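Local coordinates for glycosyl transferase (Staphylococcus aureus, PDB 5TZJ), which belongs to the glycosyltransferase family 2 proteins and is modelled here with uridine-diphosphate-N-acetylglucosamine bound, at residues Ser12-Ala24 with Leu47-Leu59. Numbering follows the deposited sequence.
Sequences SEKYITELLNSLA and LQIVEKYRNKLNL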
ATOM      1  N   SER A  12     -11.445 -18.214   5.670  1.00 32.82           N
ATOM      2  CA  SER A  12     -10.156 -18.215   6.346  1.00 37.84           C
ATOM      3  C   SER A  12     -10.027 -19.356   7.340  1.00 37.38           C
ATOM      4  O   SER A  12      -9.245 -19.250   8.289  1.00 37.55           O
ATOM      5  CB  SER A  12      -9.959 -16.885   7.075  1.00 36.17           C
ATOM      6  OG  SER A  12     -10.057 -15.778   6.207  1.00 35.68           O
ATOM      7  N   GLU A  13     -10.807 -20.433   7.174  1.00 38.93           N
ATOM      8  CA  GLU A  13     -10.881 -21.419   8.249  1.00 44.31           C
ATOM      9  C   GLU A  13      -9.571 -22.184   8.437  1.00 45.37           C
ATOM     10  O   GLU A  13      -9.271 -22.605   9.562  1.00 44.38           O
ATOM     11  CB  GLU A  13     -12.042 -22.390   8.011  1.00 45.48           C
ATOM     12  CG  GLU A  13     -11.669 -23.667   7.311  1.00 50.00           C
ATOM     13  CD  GLU A  13     -12.893 -24.466   6.887  1.00 56.00           C
ATOM     14  OE1 GLU A  13     -13.947 -24.375   7.560  1.00 53.60           O
ATOM     15  OE2 GLU A  13     -12.807 -25.166   5.853  1.00 61.73           O
ATOM     16  N   LYS A  14      -8.776 -22.373   7.372  1.00 46.19           N
ATOM     17  CA  LYS A  14      -7.560 -23.170   7.491  1.00 50.51           C
ATOM     18  C   LYS A  14      -6.429 -22.443   8.215  1.00 53.40           C
ATOM     19  O   LYS A  14      -5.474 -23.094   8.648  1.00 60.69           O
ATOM     20  CB  LYS A  14      -7.050 -23.609   6.119  1.00 54.90           C
ATOM     21  CG  LYS A  14      -8.108 -24.103   5.168  1.00 59.33           C
ATOM     22  CD  LYS A  14      -8.739 -25.411   5.609  1.00 63.48           C
ATOM     23  CE  LYS A  14      -9.788 -25.846   4.573  1.00 65.83           C
ATOM     24  NZ  LYS A  14     -10.410 -27.156   4.898  1.00 68.71           N
ATOM     25  N   TYR A  15      -6.491 -21.123   8.363  1.00 48.62           N
ATOM     26  CA  TYR A  15      -5.384 -20.419   9.010  1.00 49.39           C
ATOM     27  C   TYR A  15      -5.795 -19.459  10.116  1.00 46.22           C
ATOM     28  O   TYR A  15      -4.915 -19.001  10.851  1.00 44.55           O
ATOM     29  CB  TYR A  15      -4.553 -19.640   7.967  1.00 47.54           C
ATOM     30  CG  TYR A  15      -5.372 -19.005   6.857  1.00 49.12           C
ATOM     31  CD1 TYR A  15      -5.999 -17.778   7.042  1.00 49.84           C
ATOM     32  CD2 TYR A  15      -5.521 -19.636   5.623  1.00 52.18           C
ATOM     33  CE1 TYR A  15      -6.757 -17.175   6.010  1.00 53.64           C
ATOM     34  CE2 TYR A  15      -6.276 -19.057   4.584  1.00 54.87           C
ATOM     35  CZ  TYR A  15      -6.903 -17.817   4.774  1.00 55.02           C
ATOM     36  OH  TYR A  15      -7.656 -17.234   3.736  1.00 49.93           O
ATOM     37  N   ILE A  16      -7.085 -19.130  10.263  1.00 41.42           N
ATOM     38  CA  ILE A  16      -7.451 -18.031  11.151  1.00 41.50           C
ATOM     39  C   ILE A  16      -7.027 -18.302  12.588  1.00 43.66           C
ATOM     40  O   ILE A  16      -6.802 -17.357  13.353  1.00 43.27           O
ATOM     41  CB  ILE A  16      -8.962 -17.743  11.065  1.00 40.57           C
ATOM     42  CG1 ILE A  16      -9.324 -16.488  11.860  1.00 42.87           C
ATOM     43  CG2 ILE A  16      -9.740 -18.927  11.510  1.00 40.11           C
ATOM     44  CD1 ILE A  16      -8.781 -15.199  11.232  1.00 43.48           C
ATOM     45  N   THR A  17      -6.866 -19.578  12.955  1.00 43.92           N
ATOM     46  CA  THR A  17      -6.438 -19.919  14.309  1.00 48.87           C
ATOM     47  C   THR A  17      -5.058 -19.346  14.635  1.00 49.21           C
ATOM     48  O   THR A  17      -4.824 -18.887  15.762  1.00 46.71           O
ATOM     49  CB  THR A  17      -6.451 -21.439  14.489  1.00 49.11           C
ATOM     50  OG1 THR A  17      -7.788 -21.921  14.297  1.00 50.38           O
ATOM     51  CG2 THR A  17      -6.006 -21.814  15.864  1.00 46.55           C
ATOM     52  N   GLU A  18      -4.118 -19.381  13.686  1.00 48.42           N
ATOM     53  CA  GLU A  18      -2.789 -18.858  14.008  1.00 53.50           C
ATOM     54  C   GLU A  18      -2.870 -17.389  14.426  1.00 50.31           C
ATOM     55  O   GLU A  18      -2.290 -16.997  15.449  1.00 51.81           O
ATOM     56  CB  GLU A  18      -1.815 -19.044  12.838  1.00 58.00           C
ATOM     57  CG  GLU A  18      -2.072 -20.293  11.991  1.00 65.00           C
ATOM     58  CD  GLU A  18      -1.684 -21.615  12.657  1.00 73.95           C
ATOM     59  OE1 GLU A  18      -1.702 -22.629  11.935  1.00 79.37           O
ATOM     60  OE2 GLU A  18      -1.367 -21.668  13.876  1.00 75.72           O
ATOM     61  N   LEU A  19      -3.655 -16.584  13.708  1.00 43.53           N
ATOM     62  CA  LEU A  19      -3.832 -15.183  14.100  1.00 40.84           C
ATOM     63  C   LEU A  19      -4.443 -15.059  15.492  1.00 39.53           C
ATOM     64  O   LEU A  19      -3.923 -14.334  16.353  1.00 38.77           O
ATOM     65  CB  LEU A  19      -4.712 -14.461  13.088  1.00 38.67           C
ATOM     66  CG  LEU A  19      -5.170 -13.062  13.523  1.00 39.40           C
ATOM     67  CD1 LEU A  19      -4.001 -12.132  13.910  1.00 39.27           C
ATOM     68  CD2 LEU A  19      -5.980 -12.453  12.380  1.00 35.75           C
ATOM     69  N   LEU A  20      -5.581 -15.728  15.720  1.00 40.18           N
ATOM     70  CA  LEU A  20      -6.278 -15.577  16.992  1.00 42.67           C
ATOM     71  C   LEU A  20      -5.426 -16.058  18.165  1.00 41.57           C
ATOM     72  O   LEU A  20      -5.496 -15.471  19.246  1.00 42.23           O
ATOM     73  CB  LEU A  20      -7.619 -16.308  16.950  1.00 43.69           C
ATOM     74  CG  LEU A  20      -8.582 -15.821  15.855  1.00 41.01           C
ATOM     75  CD1 LEU A  20      -9.687 -16.852  15.575  1.00 42.66           C
ATOM     76  CD2 LEU A  20      -9.179 -14.476  16.208  1.00 40.33           C
ATOM     77  N   ASN A  21      -4.603 -17.099  17.966  1.00 44.84           N
ATOM     78  CA  ASN A  21      -3.688 -17.530  19.028  1.00 48.15           C
ATOM     79  C   ASN A  21      -2.671 -16.438  19.333  1.00 47.64           C
ATOM     80  O   ASN A  21      -2.323 -16.211  20.500  1.00 46.10           O
ATOM     81  CB  ASN A  21      -2.944 -18.815  18.647  1.00 48.93           C
ATOM     82  CG  ASN A  21      -3.813 -20.049  18.688  1.00 51.08           C
ATOM     83  OD1 ASN A  21      -4.886 -20.065  19.304  1.00 52.45           O
ATOM     84  ND2 ASN A  21      -3.342 -21.111  18.035  1.00 49.70           N
ATOM     85  N   SER A  22      -2.197 -15.740  18.288  1.00 46.75           N
ATOM     86  CA  SER A  22      -1.188 -14.703  18.508  1.00 45.91           C
ATOM     87  C   SER A  22      -1.794 -13.503  19.225  1.00 45.58           C
ATOM     88  O   SER A  22      -1.111 -12.850  20.026  1.00 45.04           O
ATOM     89  CB  SER A  22      -0.554 -14.281  17.177  1.00 45.28           C
ATOM     90  OG  SER A  22      -1.319 -13.266  16.544  1.00 43.04           O
ATOM     91  N   LEU A  23      -3.082 -13.217  18.964  1.00 42.48           N
ATOM     92  CA  LEU A  23      -3.811 -12.203  19.728  1.00 42.33           C
ATOM     93  C   LEU A  23      -4.049 -12.644  21.179  1.00 45.31           C
ATOM     94  O   LEU A  23      -3.909 -11.841  22.115  1.00 45.19           O
ATOM     95  CB  LEU A  23      -5.127 -11.883  19.010  1.00 41.72           C
ATOM     96  CG  LEU A  23      -4.901 -11.342  17.574  1.00 41.19           C
ATOM     97  CD1 LEU A  23      -6.176 -10.831  16.907  1.00 43.49           C
ATOM     98  CD2 LEU A  23      -3.905 -10.220  17.632  1.00 37.69           C
ATOM     99  N   ALA A  24      -4.399 -13.915  21.398  1.00 43.98           N
ATOM    100  CA  ALA A  24      -4.630 -14.348  22.776  1.00 50.19           C
ATOM    101  C   ALA A  24      -3.330 -14.489  23.569  1.00 51.94           C
ATOM    102  O   ALA A  24      -3.363 -14.417  24.805  1.00 53.53           O
ATOM    103  CB  ALA A  24      -5.422 -15.663  22.789  1.00 47.19           C
ATOM    104  N   LEU A  47     -16.343 -18.615  11.005  1.00 38.39           N
ATOM    105  CA  LEU A  47     -16.974 -17.920  12.126  1.00 41.78           C
ATOM    106  C   LEU A  47     -17.076 -18.803  13.362  1.00 41.90           C
ATOM    107  O   LEU A  47     -16.981 -18.299  14.493  1.00 41.05           O
ATOM    108  CB  LEU A  47     -18.362 -17.406  11.741  1.00 48.76           C
ATOM    109  CG  LEU A  47     -18.418 -16.074  10.964  1.00 48.76           C
ATOM    110  CD1 LEU A  47     -19.874 -15.563  10.977  1.00 54.66           C
ATOM    111  CD2 LEU A  47     -17.494 -15.041  11.514  1.00 43.47           C
ATOM    112  N   GLN A  48     -17.283 -20.108  13.172  1.00 41.97           N
ATOM    113  CA  GLN A  48     -17.321 -20.999  14.321  1.00 46.53           C
ATOM    114  C   GLN A  48     -15.949 -21.108  14.968  1.00 44.68           C
ATOM    115  O   GLN A  48     -15.860 -21.223  16.194  1.00 46.21           O
ATOM    116  CB  GLN A  48     -17.853 -22.374  13.913  1.00 48.37           C
ATOM    117  CG  GLN A  48     -19.314 -22.341  13.442  1.00 55.01           C
ATOM    118  CD  GLN A  48     -19.480 -22.134  11.925  1.00 60.35           C
ATOM    119  OE1 GLN A  48     -18.764 -21.344  11.288  1.00 58.51           O
ATOM    120  NE2 GLN A  48     -20.457 -22.843  11.343  1.00 64.13           N
ATOM    121  N   ILE A  49     -14.869 -21.032  14.178  1.00 43.30           N
ATOM    122  CA  ILE A  49     -13.539 -20.982  14.798  1.00 47.90           C
ATOM    123  C   ILE A  49     -13.342 -19.668  15.548  1.00 47.56           C
ATOM    124  O   ILE A  49     -12.863 -19.660  16.689  1.00 48.00           O
ATOM    125  CB  ILE A  49     -12.432 -21.217  13.757  1.00 47.11           C
ATOM    126  CG1 ILE A  49     -12.574 -22.633  13.183  1.00 54.08           C
ATOM    127  CG2 ILE A  49     -11.077 -21.094  14.406  1.00 44.83           C
ATOM    128  CD1 ILE A  49     -11.792 -22.864  11.909  1.00 54.68           C
ATOM    129  N   VAL A  50     -13.757 -18.548  14.956  1.00 40.36           N
ATOM    130  CA  VAL A  50     -13.639 -17.266  15.647  1.00 41.92           C
ATOM    131  C   VAL A  50     -14.385 -17.287  16.985  1.00 41.59           C
ATOM    132  O   VAL A  50     -13.896 -16.755  17.988  1.00 44.87           O
ATOM    133  CB  VAL A  50     -14.112 -16.112  14.737  1.00 40.37           C
ATOM    134  CG1 VAL A  50     -14.257 -14.833  15.546  1.00 37.93           C
ATOM    135  CG2 VAL A  50     -13.108 -15.876  13.551  1.00 37.30           C
ATOM    136  N   GLU A  51     -15.563 -17.924  17.038  1.00 42.67           N
ATOM    137  CA  GLU A  51     -16.353 -17.883  18.267  1.00 45.71           C
ATOM    138  C   GLU A  51     -15.740 -18.682  19.412  1.00 49.24           C
ATOM    139  O   GLU A  51     -16.130 -18.474  20.572  1.00 50.83           O
ATOM    140  CB  GLU A  51     -17.786 -18.369  17.996  1.00 49.97           C
ATOM    141  CG  GLU A  51     -18.596 -17.248  17.395  1.00 55.05           C
ATOM    142  CD  GLU A  51     -18.920 -16.205  18.446  1.00 60.47           C
ATOM    143  OE1 GLU A  51     -18.938 -15.000  18.068  1.00 62.08           O
ATOM    144  OE2 GLU A  51     -19.174 -16.604  19.631  1.00 59.13           O
ATOM    145  N   LYS A  52     -14.797 -19.584  19.134  1.00 48.51           N
ATOM    146  CA  LYS A  52     -14.117 -20.251  20.237  1.00 52.22           C
ATOM    147  C   LYS A  52     -13.249 -19.295  21.066  1.00 52.41           C
ATOM    148  O   LYS A  52     -12.822 -19.680  22.156  1.00 52.50           O
ATOM    149  CB  LYS A  52     -13.268 -21.415  19.710  1.00 55.42           C
ATOM    150  CG  LYS A  52     -14.011 -22.403  18.788  1.00 58.47           C
ATOM    151  CD  LYS A  52     -13.072 -23.530  18.334  1.00 60.51           C
ATOM    152  CE  LYS A  52     -13.552 -24.225  17.062  1.00 57.17           C
ATOM    153  NZ  LYS A  52     -14.349 -25.471  17.333  1.00 58.53           N
ATOM    154  N   TYR A  53     -12.996 -18.065  20.590  1.00 52.63           N
ATOM    155  CA  TYR A  53     -12.174 -17.086  21.304  1.00 52.68           C
ATOM    156  C   TYR A  53     -12.988 -16.003  22.015  1.00 50.72           C
ATOM    157  O   TYR A  53     -12.389 -15.088  22.600  1.00 48.98           O
ATOM    158  CB  TYR A  53     -11.182 -16.433  20.324  1.00 47.34           C
ATOM    159  CG  TYR A  53     -10.143 -17.420  19.829  1.00 49.48           C
ATOM    160  CD1 TYR A  53     -10.442 -18.288  18.785  1.00 47.45           C
ATOM    161  CD2 TYR A  53      -8.866 -17.511  20.440  1.00 51.45           C
ATOM    162  CE1 TYR A  53      -9.526 -19.206  18.336  1.00 49.47           C
ATOM    163  CE2 TYR A  53      -7.924 -18.432  19.990  1.00 50.71           C
ATOM    164  CZ  TYR A  53      -8.267 -19.281  18.930  1.00 52.57           C
ATOM    165  OH  TYR A  53      -7.380 -20.219  18.449  1.00 46.49           O
ATOM    166  N   ARG A  54     -14.325 -16.110  21.982  1.00 50.35           N
ATOM    167  CA  ARG A  54     -15.260 -15.155  22.596  1.00 52.98           C
ATOM    168  C   ARG A  54     -14.917 -14.801  24.056  1.00 53.73           C
ATOM    169  O   ARG A  54     -14.989 -13.630  24.457  1.00 50.81           O
ATOM    170  CB  ARG A  54     -16.679 -15.755  22.505  1.00 56.51           C
ATOM    171  CG  ARG A  54     -17.785 -15.105  23.330  1.00 60.34           C
ATOM    172  CD  ARG A  54     -18.283 -13.790  22.733  1.00 61.78           C
ATOM    173  NE  ARG A  54     -18.640 -13.873  21.314  1.00 64.53           N
ATOM    174  CZ  ARG A  54     -18.817 -12.803  20.539  1.00 66.84           C
ATOM    175  NH1 ARG A  54     -18.654 -11.585  21.055  1.00 69.26           N
ATOM    176  NH2 ARG A  54     -19.116 -12.931  19.244  1.00 65.97           N
ATOM    177  N   ASN A  55     -14.575 -15.791  24.869  1.00 51.66           N
ATOM    178  CA  ASN A  55     -14.264 -15.510  26.263  1.00 59.77           C
ATOM    179  C   ASN A  55     -12.773 -15.381  26.492  1.00 59.09           C
ATOM    180  O   ASN A  55     -12.350 -15.110  27.615  1.00 60.83           O
ATOM    181  CB  ASN A  55     -14.836 -16.581  27.204  1.00 58.66           C
ATOM    182  CG  ASN A  55     -16.359 -16.674  27.157  1.00 58.89           C
ATOM    183  OD1 ASN A  55     -17.069 -15.663  27.068  1.00 60.03           O
ATOM    184  ND2 ASN A  55     -16.864 -17.889  27.261  1.00 59.78           N
ATOM    185  N   LYS A  56     -11.970 -15.573  25.454  1.00 54.05           N
ATOM    186  CA  LYS A  56     -10.528 -15.423  25.558  1.00 55.73           C
ATOM    187  C   LYS A  56     -10.078 -14.030  25.142  1.00 52.99           C
ATOM    188  O   LYS A  56      -9.150 -13.463  25.737  1.00 49.51           O
ATOM    189  CB  LYS A  56      -9.851 -16.494  24.695  1.00 60.40           C
ATOM    190  CG  LYS A  56      -8.429 -16.802  25.056  1.00 67.69           C
ATOM    191  CD  LYS A  56      -7.842 -17.766  24.040  1.00 70.41           C
ATOM    192  CE  LYS A  56      -6.882 -18.745  24.695  1.00 73.49           C
ATOM    193  NZ  LYS A  56      -7.579 -20.032  24.949  1.00 76.00           N
ATOM    194  N   LEU A  57     -10.737 -13.463  24.129  1.00 48.68           N
ATOM    195  CA  LEU A  57     -10.450 -12.132  23.625  1.00 48.09           C
ATOM    196  C   LEU A  57     -11.654 -11.230  23.858  1.00 45.28           C
ATOM    197  O   LEU A  57     -12.782 -11.692  23.983  1.00 46.12           O
ATOM    198  CB  LEU A  57     -10.118 -12.194  22.135  1.00 44.52           C
ATOM    199  CG  LEU A  57      -8.759 -12.884  21.942  1.00 51.26           C
ATOM    200  CD1 LEU A  57      -8.549 -13.315  20.482  1.00 51.93           C
ATOM    201  CD2 LEU A  57      -7.587 -11.989  22.438  1.00 48.03           C
ATOM    202  N   ASN A  58     -11.401  -9.936  23.918  1.00 46.47           N
ATOM    203  CA  ASN A  58     -12.458  -8.940  23.779  1.00 47.90           C
ATOM    204  C   ASN A  58     -12.881  -8.933  22.313  1.00 46.74           C
ATOM    205  O   ASN A  58     -12.216  -8.343  21.468  1.00 43.88           O
ATOM    206  CB  ASN A  58     -11.930  -7.579  24.209  1.00 54.64           C
ATOM    207  CG  ASN A  58     -13.022  -6.609  24.509  1.00 65.56           C
ATOM    208  OD1 ASN A  58     -14.197  -6.941  24.382  1.00 69.07           O
ATOM    209  ND2 ASN A  58     -12.650  -5.408  24.956  1.00 70.09           N
ATOM    210  N   LEU A  59     -13.981  -9.581  21.989  1.00 47.83           N
ATOM    211  CA  LEU A  59     -14.225  -9.968  20.608  1.00 45.24           C
ATOM    212  C   LEU A  59     -15.468  -9.265  20.073  1.00 43.83           C
ATOM    213  O   LEU A  59     -16.492  -9.199  20.754  1.00 46.11           O
ATOM    214  CB  LEU A  59     -14.361 -11.484  20.559  1.00 49.22           C
ATOM    215  CG  LEU A  59     -14.026 -12.264  19.305  1.00 54.18           C
ATOM    216  CD1 LEU A  59     -14.171 -13.785  19.493  1.00 50.56           C
ATOM    217  CD2 LEU A  59     -14.943 -11.803  18.296  1.00 59.30           C
TER
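Tyr53 lies flat against Leu20, whose CB stands over the middle of the phenol ring, 3.5 Å from the centroid and 8° off the ring normal, a CH-pi contact. With CG of Leu20 beside its own backbone N, CD1 of Leu20 reaches the CD1-CE1 side of the same ring, 3.6 Å from Tyr53 CD1. At the far end of the ring, Tyr53 OH donates the one hydrogen bond across the contact, a short 2.6 Å, to Asn21 OD1, approaching from above the amide plane, 44° out of it. Thr17 CG2 packs against the same hydroxyl oxygen. Leu20 covers one ring face, while the bond to Asn21 at the ring edge fixes the hydroxyl end.

Toward the N-terminal end of helix 16-24, Ile49 reaches from Thr17 and Ile16 back to Glu13. Its CG1 turns beside the backbone N, which leaves CG2 anti to it, against Thr17 OG1 and 3.9 Å from Ile16 CG2, while CD1 extends to Glu13 O at 3.5 Å. Val50 CG2 faces the junction of Ile16 CG1 and Leu20 CD1, in loose contact with both. At the other end, Leu57 CD1 rests on Leu23 CB (4.0 Å) and CD2 on the backbone of Leu23 and Ala24, and the aliphatic part of Lys56 presses on Ala24 CB.

Lys56 N and Leu57 N both bond to Tyr53 O, tying the following chain to the central residue. Glu13 OE1 accepts from Gln45 N, and Ser12 touches the bound uridine-diphosphate-N-acetylglucosamine. In this Rossmann-like, GT-A-type domain, helix 16-24 and the 47-51 part of helix 46-51 run nearly parallel (18°), their axes 10.2 Å apart at closest approach. Beneath them lie parallel strands: Ile16 and Leu23 pack on strand 3-9, Leu23 and Leu57 on strand 33-39, and Val50 on strand 59-63.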